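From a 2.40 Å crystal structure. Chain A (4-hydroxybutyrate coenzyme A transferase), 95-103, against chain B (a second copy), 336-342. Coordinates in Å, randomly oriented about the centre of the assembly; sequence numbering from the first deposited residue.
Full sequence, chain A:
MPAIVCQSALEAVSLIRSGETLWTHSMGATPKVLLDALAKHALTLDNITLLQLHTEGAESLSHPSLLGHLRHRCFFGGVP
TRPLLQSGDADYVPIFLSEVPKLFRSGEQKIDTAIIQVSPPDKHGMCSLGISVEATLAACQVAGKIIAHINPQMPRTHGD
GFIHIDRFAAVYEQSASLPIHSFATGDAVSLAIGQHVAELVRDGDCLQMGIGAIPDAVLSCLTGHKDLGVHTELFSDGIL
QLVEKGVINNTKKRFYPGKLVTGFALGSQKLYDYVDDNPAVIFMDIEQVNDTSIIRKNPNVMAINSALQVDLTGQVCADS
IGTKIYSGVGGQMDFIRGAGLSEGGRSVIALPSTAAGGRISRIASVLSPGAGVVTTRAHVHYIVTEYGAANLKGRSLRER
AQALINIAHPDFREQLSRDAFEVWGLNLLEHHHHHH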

# COMPACT_ATOMS: atom_id res chain seq x y z
N ILE A 95 -1.38 7.91 -8.99
CA ILE A 95 -0.53 8.40 -7.89
C ILE A 95 -1.31 8.63 -6.61
O ILE A 95 -2.42 9.15 -6.66
N PHE A 96 -0.74 8.26 -5.46
CA PHE A 96 -1.44 8.48 -4.19
C PHE A 96 -1.64 9.98 -4.07
O PHE A 96 -0.77 10.75 -4.47
N LEU A 97 -2.77 10.38 -3.53
CA LEU A 97 -3.05 11.79 -3.38
C LEU A 97 -2.00 12.47 -2.52
O LEU A 97 -1.52 13.54 -2.86
N SER A 98 -1.61 11.82 -1.42
CA SER A 98 -0.60 12.39 -0.53
C SER A 98 0.76 12.52 -1.21
O SER A 98 1.62 13.25 -0.72
N GLU A 99 0.96 11.83 -2.32
CA GLU A 99 2.24 11.89 -3.03
C GLU A 99 2.29 13.05 -4.03
O GLU A 99 3.35 13.41 -4.51
N VAL A 100 1.14 13.63 -4.34
CA VAL A 100 1.11 14.71 -5.30
C VAL A 100 1.92 15.93 -4.86
O VAL A 100 2.67 16.48 -5.64
N PRO A 101 1.77 16.37 -3.60
CA PRO A 101 2.52 17.53 -3.10
C PRO A 101 4.02 17.31 -3.23
O PRO A 101 4.77 18.24 -3.56
N LYS A 102 4.45 16.08 -2.98
CA LYS A 102 5.86 15.72 -3.06
C LYS A 102 6.38 15.77 -4.50
O LYS A 102 7.53 16.16 -4.74
N LEU A 103 5.55 15.35 -5.46
CA LEU A 103 5.91 15.35 -6.87
C LEU A 103 6.19 16.79 -7.30
O LEU A 103 7.06 17.06 -8.14
N ILE B 336 9.12 -0.10 -0.46
CA ILE B 336 9.01 0.72 -1.66
C ILE B 336 8.35 2.05 -1.33
O ILE B 336 8.69 3.08 -1.92
N ARG B 337 7.40 2.03 -0.40
CA ARG B 337 6.72 3.26 -0.01
C ARG B 337 7.65 4.08 0.88
O ARG B 337 7.83 5.27 0.65
N GLY B 338 8.24 3.43 1.88
CA GLY B 338 9.15 4.10 2.79
C GLY B 338 10.27 4.73 2.00
O GLY B 338 10.74 5.82 2.31
N ALA B 339 10.68 4.03 0.95
CA ALA B 339 11.74 4.52 0.09
C ALA B 339 11.30 5.81 -0.60
O ALA B 339 12.10 6.73 -0.78
N GLY B 340 10.02 5.90 -0.97
CA GLY B 340 9.54 7.10 -1.63
C GLY B 340 9.42 8.28 -0.68
O GLY B 340 9.63 9.43 -1.06
N LEU B 341 9.08 7.97 0.57
CA LEU B 341 8.92 8.96 1.62
C LEU B 341 10.28 9.46 2.13
O LEU B 341 10.39 10.58 2.62
N SER B 342 11.30 8.61 2.02
CA SER B 342 12.65 8.96 2.47
C SER B 342 13.27 10.06 1.61
O SER B 342 13.03 10.14 0.41

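The contact between the two stretches is small, burying 242 Å² over both sides, and it is organised around one side chain, that of Arg337(B). The CA-to-CB bond of this residue points sideways relative to chain A, and the same is true of its main partner, Glu99(A). Both side chains bring their ends nearer to the other stretch, so the charged groups meet although the backbones stay well apart; even the nearest pair of CA atoms, those of Glu99(A) and Leu341(B), is separated by 8.7 Å.

The side chain of Arg337(B) has chi1 t, chi2 p and chi3 t, while that of Glu99(A) has chi1 and chi2 both m. The result is a salt bridge in which NE of Arg337(B) donates to OE2 of Glu99(A) over 3.0 Å, with a nearly straight angle of 162° at the hydrogen. NH2 of Arg337(B) reaches the same OE2 of Glu99(A) at 3.3 Å, but the angle falls to 140° and this second bond is weak. A single carboxylate oxygen thus accepts from two nitrogens of the guanidinium, and the shorter, straighter bond goes to NE. The methyl CD2 of Leu341(B), a residue with chi1 m and chi2 t, lies 3.9 Å from OE2 of Glu99(A) and adds a nonpolar neighbour to this oxygen.

NH1 and NH2 of Arg337(B) also form hydrogen bonds elsewhere in the structure. Ser98(A), whose CA-to-CB bond points toward chain B and whose chi1 is p, places OG 3.4 Å from NH2 of Arg337(B), near the guanidinium plane. The geometry leaves the nature of that approach open, but the hydroxyl is in any case satisfied by a bond elsewhere in the structure.

While the polar partners gather at the edge of the guanidinium, one of its faces is covered by an aromatic ring. Phe96(A) is buried, with chi1 m; its CA-to-CB bond points toward chain B, and the guanidinium lies flat on its ring with the planes inclined by 28°. The closest pair is CD2 of Phe96(A) and CZ of Arg337(B), at 3.8 Å. CZ of Arg337(B) sits 4.4 Å from the centroid of the Phe96(A) ring and 34° off the ring normal, an off-centre cation-pi arrangement in which NH1 lies over the ring face. Stacking of this kind leaves the in-plane N-H groups free to bond at the edge.

A second polar link lies three residues further along each stretch. The CA-to-CB bond of Lys102(A) points toward chain B, and the side chain is largely extended, chi1, chi3 and chi4 being t and chi2 lying between wells at -138°. Its ammonium NZ donates to the backbone O of Gly340(B) over 3.2 Å. This carbonyl lies near the end of the helix, where Ser342(B) is the first residue to depart from helical phi/psi. Gly340(B) presents only backbone to the lysine.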

# COMPACT_ATOMS: atom_id res chain seq x y z
CB ILE A 95 0.15 9.72 -8.26
CG1 ILE A 95 1.00 10.23 -7.10
CG2 ILE A 95 -0.89 10.77 -8.56
CD1 ILE A 95 1.85 11.40 -7.46
CB PHE A 96 -0.64 7.98 -2.99
CG PHE A 96 -0.32 6.52 -3.06
CD1 PHE A 96 -1.33 5.59 -3.17
CD2 PHE A 96 1.00 6.10 -3.13
CE1 PHE A 96 -1.04 4.24 -3.36
CE2 PHE A 96 1.30 4.75 -3.31
CZ PHE A 96 0.27 3.82 -3.43
CB LEU A 97 -4.45 11.99 -2.79
CG LEU A 97 -5.23 13.00 -3.64
CD1 LEU A 97 -6.57 12.40 -4.03
CD2 LEU A 97 -5.39 14.31 -2.90
CB SER A 98 -0.47 11.53 0.72
OG SER A 98 -0.21 10.18 0.37
CB GLU A 99 2.51 10.60 -3.81
CG GLU A 99 2.58 9.31 -3.00
CD GLU A 99 3.78 9.24 -2.08
OE1 GLU A 99 4.92 9.48 -2.54
OE2 GLU A 99 3.59 8.93 -0.88
CB VAL A 100 -0.33 15.13 -5.60
CG1 VAL A 100 -0.36 16.18 -6.70
CG2 VAL A 100 -1.14 13.90 -6.01
CB PRO A 101 2.09 17.62 -1.64
CG PRO A 101 0.70 17.14 -1.68
CD PRO A 101 0.82 15.90 -2.58
CB LYS A 102 6.10 14.32 -2.48
CG LYS A 102 7.50 13.78 -2.75
CD LYS A 102 7.46 12.28 -3.15
CE LYS A 102 8.83 11.82 -3.71
NZ LYS A 102 8.96 10.35 -4.01
CB LEU A 103 4.77 14.78 -7.72
CG LEU A 103 5.09 14.41 -9.18
CD1 LEU A 103 5.93 13.15 -9.19
CD2 LEU A 103 3.82 14.17 -9.96
CB ILE B 336 8.23 -0.05 -2.76
CG1 ILE B 336 9.10 -1.19 -3.26
CG2 ILE B 336 7.85 0.87 -3.90
CD1 ILE B 336 8.47 -2.03 -4.33
CB ARG B 337 5.43 2.97 0.77
CG ARG B 337 4.60 4.23 1.10
CD ARG B 337 4.17 4.97 -0.18
NE ARG B 337 3.26 6.09 0.01
CZ ARG B 337 2.04 6.00 0.53
NH1 ARG B 337 1.56 4.83 0.93
NH2 ARG B 337 1.27 7.08 0.61
CB ALA B 339 12.11 3.45 -0.94
CB LEU B 341 8.13 8.36 2.79
CG LEU B 341 6.69 7.98 2.46
CD1 LEU B 341 6.09 7.11 3.55
CD2 LEU B 341 5.89 9.26 2.26
CB SER B 342 13.55 7.71 2.42
OG SER B 342 14.92 8.06 2.52